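Local coordinates for putative hemin transport system, substrate-binding protein (Burkholderia cenocepacia J2315, PDB 5GIZ) that binds heme in the periplasm and probably hands it to the inner-membrane transporter of a bacterial heme-uptake system, at residues R7-G12 with E60-L65; D36-Y41 with G52-L57. One frame throughout, in Å; residues are numbered along the deposited sequence. Where two conformers were deposited one is given.

Contact 1 (R7-G12 with E60-L65); sequences RVIVIG and EGLLSL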
ATOM      1  N   ARG A   7      10.589 -14.331 -18.434  1.00 14.58           N
ATOM      2  CA  ARG A   7      10.026 -14.759 -17.142  1.00 13.26           C
ATOM      3  C   ARG A   7      10.325 -13.656 -16.122  1.00 12.79           C
ATOM      4  O   ARG A   7      11.476 -13.266 -15.934  1.00 12.45           O
ATOM      5  CB  ARG A   7      10.657 -16.057 -16.648  1.00 12.98           C
ATOM      6  CG  ARG A   7      10.315 -17.256 -17.524  1.00 13.59           C
ATOM      7  CD  ARG A   7      11.049 -18.521 -17.115  1.00 14.02           C
ATOM      8  NE  ARG A   7      10.718 -18.958 -15.770  1.00 13.74           N
ATOM      9  CZ  ARG A   7       9.626 -19.629 -15.447  1.00 14.63           C
ATOM     10  NH1 ARG A   7       8.743 -19.992 -16.386  1.00 15.49           N
ATOM     11  NH2 ARG A   7       9.422 -19.960 -14.185  1.00 14.47           N
ATOM     12  N   VAL A   8       9.259 -13.105 -15.508  1.00 12.23           N
ATOM     13  CA  VAL A   8       9.365 -11.995 -14.603  1.00 12.13           C
ATOM     14  C   VAL A   8       8.945 -12.362 -13.188  1.00 11.56           C
ATOM     15  O   VAL A   8       7.908 -12.991 -12.988  1.00 11.66           O
ATOM     16  CB  VAL A   8       8.535 -10.811 -15.147  1.00 12.57           C
ATOM     17  CG1 VAL A   8       8.637  -9.617 -14.217  1.00 12.98           C
ATOM     18  CG2 VAL A   8       8.942 -10.453 -16.556  1.00 13.09           C
ATOM     19  N   ILE A   9       9.705 -11.923 -12.193  1.00 11.59           N
ATOM     20  CA  ILE A   9       9.326 -11.962 -10.795  1.00 11.81           C
ATOM     21  C   ILE A   9       9.109 -10.538 -10.292  1.00 11.51           C
ATOM     22  O   ILE A   9       9.858  -9.631 -10.643  1.00 11.49           O
ATOM     23  CB  ILE A   9      10.357 -12.741  -9.965  1.00 12.55           C
ATOM     24  CG1 ILE A   9      10.311 -14.221 -10.393  1.00 13.07           C
ATOM     25  CG2 ILE A   9      10.152 -12.520  -8.453  1.00 12.76           C
ATOM     26  CD1 ILE A   9      11.372 -15.076  -9.747  1.00 13.61           C
ATOM     27  N   VAL A  10       8.081 -10.352  -9.467  1.00 11.96           N
ATOM     28  CA  VAL A  10       7.748  -9.012  -8.998  0.50 12.13           C
ATOM     29  C   VAL A  10       7.724  -9.036  -7.471  1.00 12.30           C
ATOM     30  O   VAL A  10       7.123  -9.925  -6.874  1.00 12.45           O
ATOM     31  CB  VAL A  10       6.401  -8.540  -9.586  0.50 12.17           C
ATOM     32  CG1 VAL A  10       6.097  -7.108  -9.146  0.50 12.18           C
ATOM     33  CG2 VAL A  10       6.402  -8.667 -11.098  0.50 12.45           C
ATOM     34  N   ILE A  11       8.364  -8.056  -6.877  1.00 12.68           N
ATOM     35  CA  ILE A  11       8.452  -7.894  -5.430  1.00 13.06           C
ATOM     36  C   ILE A  11       7.771  -6.608  -5.079  1.00 13.54           C
ATOM     37  O   ILE A  11       8.280  -5.562  -5.431  1.00 13.56           O
ATOM     38  CB  ILE A  11       9.901  -7.917  -4.890  1.00 13.89           C
ATOM     39  CG1 ILE A  11      10.735  -9.096  -5.434  1.00 14.63           C
ATOM     40  CG2 ILE A  11       9.810  -7.853  -3.373  1.00 14.38           C
ATOM     41  CD1 ILE A  11      10.177 -10.441  -5.199  1.00 14.63           C
ATOM     42  N   GLY A  12       6.666  -6.684  -4.334  1.00 13.41           N
ATOM     43  CA  GLY A  12       5.918  -5.542  -3.920  1.00 13.76           C
ATOM     44  C   GLY A  12       4.524  -5.575  -4.526  1.00 13.64           C
ATOM     45  O   GLY A  12       4.338  -5.520  -5.736  1.00 14.02           O
ATOM     46  N   GLU A  60      17.578 -18.158  -3.236  1.00 20.35           N
ATOM     47  CA  GLU A  60      17.579 -19.456  -3.857  1.00 20.59           C
ATOM     48  C   GLU A  60      16.216 -19.827  -4.409  1.00 17.83           C
ATOM     49  O   GLU A  60      16.113 -20.349  -5.510  1.00 17.08           O
ATOM     50  CB  GLU A  60      17.962 -20.548  -2.849  1.00 24.12           C
ATOM     51  CG  GLU A  60      19.255 -20.288  -2.139  1.00 28.85           C
ATOM     52  CD  GLU A  60      19.026 -19.774  -0.727  1.00 32.84           C
ATOM     53  OE1 GLU A  60      19.233 -20.597   0.208  1.00 39.83           O
ATOM     54  OE2 GLU A  60      18.633 -18.591  -0.528  1.00 29.32           O
ATOM     55  N   GLY A  61      15.175 -19.561  -3.630  1.00 17.35           N
ATOM     56  CA  GLY A  61      13.812 -19.820  -4.089  1.00 16.07           C
ATOM     57  C   GLY A  61      13.454 -19.005  -5.297  1.00 14.62           C
ATOM     58  O   GLY A  61      12.886 -19.503  -6.284  1.00 14.17           O
ATOM     59  N   LEU A  62      13.782 -17.735  -5.214  1.00 13.78           N
ATOM     60  CA  LEU A  62      13.573 -16.822  -6.326  1.00 12.78           C
ATOM     61  C   LEU A  62      14.307 -17.292  -7.578  1.00 13.14           C
ATOM     62  O   LEU A  62      13.721 -17.421  -8.665  1.00 12.12           O
ATOM     63  CB  LEU A  62      13.979 -15.416  -5.847  1.00 13.18           C
ATOM     64  CG  LEU A  62      13.645 -14.261  -6.780  1.00 12.94           C
ATOM     65  CD1 LEU A  62      13.686 -12.931  -6.015  1.00 13.16           C
ATOM     66  CD2 LEU A  62      14.606 -14.175  -7.977  1.00 13.35           C
ATOM     67  N   LEU A  63      15.589 -17.612  -7.440  1.00 13.05           N
ATOM     68  CA  LEU A  63      16.350 -18.083  -8.607  1.00 13.63           C
ATOM     69  C   LEU A  63      15.870 -19.388  -9.143  1.00 13.40           C
ATOM     70  O   LEU A  63      16.027 -19.668 -10.325  1.00 13.92           O
ATOM     71  CB  LEU A  63      17.865 -18.161  -8.302  1.00 14.38           C
ATOM     72  CG  LEU A  63      18.497 -16.785  -8.104  1.00 15.17           C
ATOM     73  CD1 LEU A  63      19.866 -16.903  -7.462  1.00 16.05           C
ATOM     74  CD2 LEU A  63      18.544 -15.997  -9.392  1.00 14.74           C
ATOM     75  N   SER A  64      15.296 -20.237  -8.293  1.00 13.34           N
ATOM     76  CA  SER A  64      14.783 -21.513  -8.777  1.00 13.71           C
ATOM     77  C   SER A  64      13.626 -21.361  -9.768  1.00 13.09           C
ATOM     78  O   SER A  64      13.320 -22.302 -10.520  1.00 13.58           O
ATOM     79  CB  SER A  64      14.342 -22.407  -7.613  1.00 14.16           C
ATOM     80  OG  SER A  64      13.072 -22.079  -7.106  1.00 14.29           O
ATOM     81  N   LEU A  65      13.014 -20.174  -9.794  1.00 13.56           N
ATOM     82  CA  LEU A  65      11.994 -19.897 -10.739  1.00 13.22           C
ATOM     83  C   LEU A  65      12.529 -19.366 -12.077  1.00 13.90           C
ATOM     84  O   LEU A  65      11.750 -18.976 -12.972  1.00 13.29           O
ATOM     85  CB  LEU A  65      10.949 -18.945 -10.147  1.00 13.60           C
ATOM     86  CG  LEU A  65      10.250 -19.434  -8.896  1.00 13.07           C
ATOM     87  CD1 LEU A  65       9.318 -18.349  -8.379  1.00 13.09           C
ATOM     88  CD2 LEU A  65       9.505 -20.733  -9.190  1.00 13.33           C
TER

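Contact 2 (D36-Y41 with G52-L57); sequences DTTCTY and GYQRAL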
ATOM      1  N   ASP A  36       6.679 -11.936  -4.158  1.00 12.45           N
ATOM      2  CA  ASP A  36       6.751 -12.055  -2.693  1.00 12.82           C
ATOM      3  C   ASP A  36       5.331 -12.172  -2.136  1.00 13.01           C
ATOM      4  O   ASP A  36       4.319 -12.006  -2.852  1.00 12.10           O
ATOM      5  CB  ASP A  36       7.427 -10.845  -2.087  1.00 13.27           C
ATOM      6  CG  ASP A  36       6.552  -9.644  -2.127  1.00 13.56           C
ATOM      7  OD1 ASP A  36       6.288  -9.188  -3.271  1.00 13.26           O
ATOM      8  OD2 ASP A  36       6.130  -9.194  -1.029  1.00 14.49           O
ATOM      9  N   THR A  37       5.252 -12.446  -0.842  1.00 13.96           N
ATOM     10  CA  THR A  37       3.946 -12.690  -0.210  1.00 14.96           C
ATOM     11  C   THR A  37       2.988 -11.541  -0.181  1.00 14.62           C
ATOM     12  O   THR A  37       1.777 -11.772   0.021  1.00 15.64           O
ATOM     13  CB  THR A  37       4.155 -13.155   1.225  1.00 16.32           C
ATOM     14  OG1 THR A  37       4.846 -12.150   1.972  1.00 17.65           O
ATOM     15  CG2 THR A  37       4.945 -14.470   1.255  1.00 17.18           C
ATOM     16  N   THR A  38       3.464 -10.318  -0.372  1.00 14.51           N
ATOM     17  CA  THR A  38       2.560  -9.164  -0.387  1.00 15.01           C
ATOM     18  C   THR A  38       1.737  -9.050  -1.656  1.00 14.34           C
ATOM     19  O   THR A  38       0.805  -8.239  -1.735  1.00 14.74           O
ATOM     20  CB  THR A  38       3.264  -7.806  -0.139  1.00 15.90           C
ATOM     21  OG1 THR A  38       4.163  -7.479  -1.194  1.00 16.94           O
ATOM     22  CG2 THR A  38       3.987  -7.785   1.152  1.00 16.92           C
ATOM     23  N   CYS A  39       2.031  -9.877  -2.663  1.00 12.91           N
ATOM     24  CA  CYS A  39       1.346  -9.768  -3.940  1.00 13.13           C
ATOM     25  C   CYS A  39       0.142 -10.656  -3.968  1.00 13.26           C
ATOM     26  O   CYS A  39       0.170 -11.786  -4.473  1.00 13.80           O
ATOM     27  CB  CYS A  39       2.293 -10.092  -5.113  1.00 12.89           C
ATOM     28  SG  CYS A  39       3.722  -9.005  -5.236  1.00 13.41           S
ATOM     29  N   THR A  40      -0.959 -10.115  -3.453  1.00 12.63           N
ATOM     30  CA  THR A  40      -2.206 -10.842  -3.286  1.00 12.85           C
ATOM     31  C   THR A  40      -3.334 -10.374  -4.170  1.00 12.62           C
ATOM     32  O   THR A  40      -4.401 -10.914  -4.098  1.00 14.23           O
ATOM     33  CB  THR A  40      -2.687 -10.771  -1.865  1.00 13.37           C
ATOM     34  OG1 THR A  40      -2.951  -9.403  -1.567  1.00 13.23           O
ATOM     35  CG2 THR A  40      -1.640 -11.291  -0.927  1.00 14.02           C
ATOM     36  N   TYR A  41      -3.114  -9.352  -4.995  1.00 11.95           N
ATOM     37  CA  TYR A  41      -4.120  -8.765  -5.875  1.00 12.11           C
ATOM     38  C   TYR A  41      -3.551  -8.528  -7.264  1.00 12.12           C
ATOM     39  O   TYR A  41      -2.451  -8.039  -7.401  1.00 11.50           O
ATOM     40  CB  TYR A  41      -4.613  -7.411  -5.292  1.00 12.48           C
ATOM     41  CG  TYR A  41      -5.886  -6.989  -5.946  1.00 12.88           C
ATOM     42  CD1 TYR A  41      -5.876  -6.212  -7.096  1.00 13.01           C
ATOM     43  CD2 TYR A  41      -7.101  -7.399  -5.468  1.00 14.03           C
ATOM     44  CE1 TYR A  41      -7.037  -5.846  -7.757  1.00 14.29           C
ATOM     45  CE2 TYR A  41      -8.268  -7.066  -6.131  1.00 14.62           C
ATOM     46  CZ  TYR A  41      -8.218  -6.324  -7.287  1.00 15.39           C
ATOM     47  OH  TYR A  41      -9.365  -5.953  -7.954  1.00 17.52           O
ATOM     48  N   GLY A  52       9.108 -15.589  -0.452  1.00 15.39           N
ATOM     49  CA  GLY A  52       9.386 -14.976   0.810  1.00 16.20           C
ATOM     50  C   GLY A  52       8.630 -13.699   0.994  1.00 16.94           C
ATOM     51  O   GLY A  52       7.990 -13.185   0.041  1.00 16.00           O
ATOM     52  N   TYR A  53       8.625 -13.230   2.235  1.00 18.87           N
ATOM     53  CA  TYR A  53       8.113 -11.879   2.489  0.70 19.69           C
ATOM     54  C   TYR A  53       9.071 -10.886   1.831  1.00 19.05           C
ATOM     55  O   TYR A  53      10.250 -11.154   1.682  1.00 18.62           O
ATOM     56  CB  TYR A  53       7.928 -11.569   3.994  0.70 21.53           C
ATOM     57  CG  TYR A  53       7.579 -10.110   4.309  0.70 22.80           C
ATOM     58  CD1 TYR A  53       6.359  -9.553   3.904  0.70 23.02           C
ATOM     59  CD2 TYR A  53       8.477  -9.285   5.023  0.70 23.76           C
ATOM     60  CE1 TYR A  53       6.045  -8.241   4.182  0.70 24.53           C
ATOM     61  CE2 TYR A  53       8.163  -7.966   5.294  0.70 24.94           C
ATOM     62  CZ  TYR A  53       6.941  -7.450   4.884  0.70 26.00           C
ATOM     63  OH  TYR A  53       6.604  -6.134   5.160  0.70 28.94           O
ATOM     64  N   GLN A  54       8.538  -9.739   1.413  1.00 20.26           N
ATOM     65  CA  GLN A  54       9.308  -8.776   0.604  1.00 21.06           C
ATOM     66  C   GLN A  54      10.620  -8.322   1.239  1.00 20.07           C
ATOM     67  O   GLN A  54      11.563  -8.151   0.497  1.00 17.89           O
ATOM     68  CB  GLN A  54       8.460  -7.596   0.092  1.00 25.02           C
ATOM     69  CG  GLN A  54       8.552  -6.305   0.822  1.00 28.31           C
ATOM     70  CD  GLN A  54       7.502  -5.300   0.393  1.00 28.57           C
ATOM     71  OE1 GLN A  54       6.676  -4.924   1.190  1.00 32.00           O
ATOM     72  NE2 GLN A  54       7.554  -4.852  -0.837  1.00 28.07           N
ATOM     73  N   ARG A  55      10.686  -8.246   2.574  1.00 20.46           N
ATOM     74  CA  ARG A  55      11.923  -7.901   3.309  0.53 22.05           C
ATOM     75  C   ARG A  55      12.767  -9.104   3.734  1.00 22.32           C
ATOM     76  O   ARG A  55      13.825  -8.947   4.363  1.00 23.90           O
ATOM     77  CB  ARG A  55      11.582  -7.139   4.588  0.53 23.64           C
ATOM     78  CG  ARG A  55      10.811  -5.858   4.398  0.53 25.57           C
ATOM     79  CD  ARG A  55      11.045  -4.931   5.585  0.53 27.50           C
ATOM     80  NE  ARG A  55      12.285  -4.170   5.426  0.53 29.34           N
ATOM     81  CZ  ARG A  55      13.318  -4.132   6.275  0.53 30.28           C
ATOM     82  NH1 ARG A  55      13.311  -4.796   7.433  0.53 31.25           N
ATOM     83  NH2 ARG A  55      14.372  -3.394   5.961  0.53 30.01           N
ATOM     84  N   ALA A  56      12.314 -10.309   3.422  1.00 21.91           N
ATOM     85  CA  ALA A  56      13.003 -11.538   3.823  1.00 21.88           C
ATOM     86  C   ALA A  56      12.967 -12.536   2.665  1.00 20.34           C
ATOM     87  O   ALA A  56      12.531 -13.647   2.809  1.00 22.83           O
ATOM     88  CB  ALA A  56      12.366 -12.123   5.082  1.00 22.74           C
ATOM     89  N   LEU A  57      13.461 -12.113   1.510  1.00 18.52           N
ATOM     90  CA  LEU A  57      13.367 -12.920   0.288  1.00 17.10           C
ATOM     91  C   LEU A  57      14.281 -14.117   0.361  1.00 18.05           C
ATOM     92  O   LEU A  57      15.382 -14.021   0.928  1.00 19.27           O
ATOM     93  CB  LEU A  57      13.701 -12.076  -0.934  1.00 16.59           C
ATOM     94  CG  LEU A  57      12.739 -10.955  -1.306  1.00 15.89           C
ATOM     95  CD1 LEU A  57      13.261 -10.088  -2.401  1.00 15.89           C
ATOM     96  CD2 LEU A  57      11.397 -11.512  -1.728  1.00 15.11           C
TER

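Contact 1 (R7-G12 with E60-L65)
A helix packs here on one face of the parallel beta-sheet in the N-terminal lobe of a periplasmic binding protein: strand 6-11, inside the sheet between strands 30-35 and 69-72, meets the last turn of helix 59-64. The strand alternates: Arg-7 and Ile-9 point toward the helix and Ile-11 reaches it with the tip of its chain, while Val-8 and Val-10 serve the other face, where Val-10 rests on helix 13-23.

The apolar part centres on Ile-9. Its CG1 stands anti to the carbonyl carbon (chi1 -67°) and the chain runs out extended, so CD1 pokes between two leucines: it lies 3.8 Å from Leu-62 CD2, the two side chains crossing obliquely, and 3.9 Å from Leu-65 CB. A beta-branched chain suits the strand, and its unbranched CG1-CD1 arm fits between the leucines. Farther along, Ile-11 CD1 only grazes Leu-62 CD1 at 4.4 Å, and Val-70 of the next strand touches both residues.

The polar part lies near the strand's start. The Arg-7 chain bends at chi3 (62°), and arginine suits the place because its side-on edge offers two N-H groups to one oxygen. Arg-7 NE donates a hydrogen bond to Leu-65 O at 3.0 Å, and Arg-7 NH2 a second at 2.8 Å, the oxygen lying only 3° out of the guanidinium plane.

Contact 2 (D36-Y41 with G52-L57)
The heme-binding side of the N-terminal lobe contributes both partners here: the loop after strand 30-35 and the small hairpin 52-57, which carries Tyr-53, the axial ligand of heme iron when heme is bound. One backbone bond ties them, Thr-37 N to Gly-52 O at 3.0 Å, with the donor above the carbonyl plane. Gly-52 suits its place twice over: at its backbone angles a CB would press on the preceding carbonyl O, and it would also clash with Ala-56 O.

Asp-36 organises the loop. With CG between the backbone N and the carbonyl carbon (chi1 73°), OD2 turns back to Thr-38: its syn lone pair takes OG1 at 2.6 Å, while Thr-38 N, 3.0 Å away, meets OD2 from above the carboxylate plane. OD1 accepts from Gly-12 N, so both oxygens are held. The carboxylate lies alongside Gln-54, with OD2 3.0 Å from Gln-54 CB.

Tyr-53 has CG anti to its backbone N (chi1 172°). Thr-37 OG1 sits at the ring edge, in plane, 3.6 Å from Tyr-53 CD1, and Thr-38 CG2 comes obliquely to within 3.7 Å of Tyr-53 CE1; these small branched side chains fit close to the ring. An Asx turn within a type I beta turn thus abuts the iron-ligand hairpin of a heme-binding site.

From the N terminus, strand 6-11 comes first, followed by helix 13-23 and strand 30-35, which leads into loop 36-41. The chain then passes through helix 43-46 to hairpin 52-57, where contact 2 closes a short loop of ten intervening residues. Helix 59-64 follows directly, and its return to the first strand closes the longer loop of contact 1, which encloses contact 2 entirely. The two meet at the C-terminal end of the first strand, where Ile-11 touches Gln-54 and Gly-12 O packs 3.6 Å from Cys-39 SG. Contact 1 joins helix 59-64 to the parallel sheet; contact 2 joins two loops at the heme-binding side.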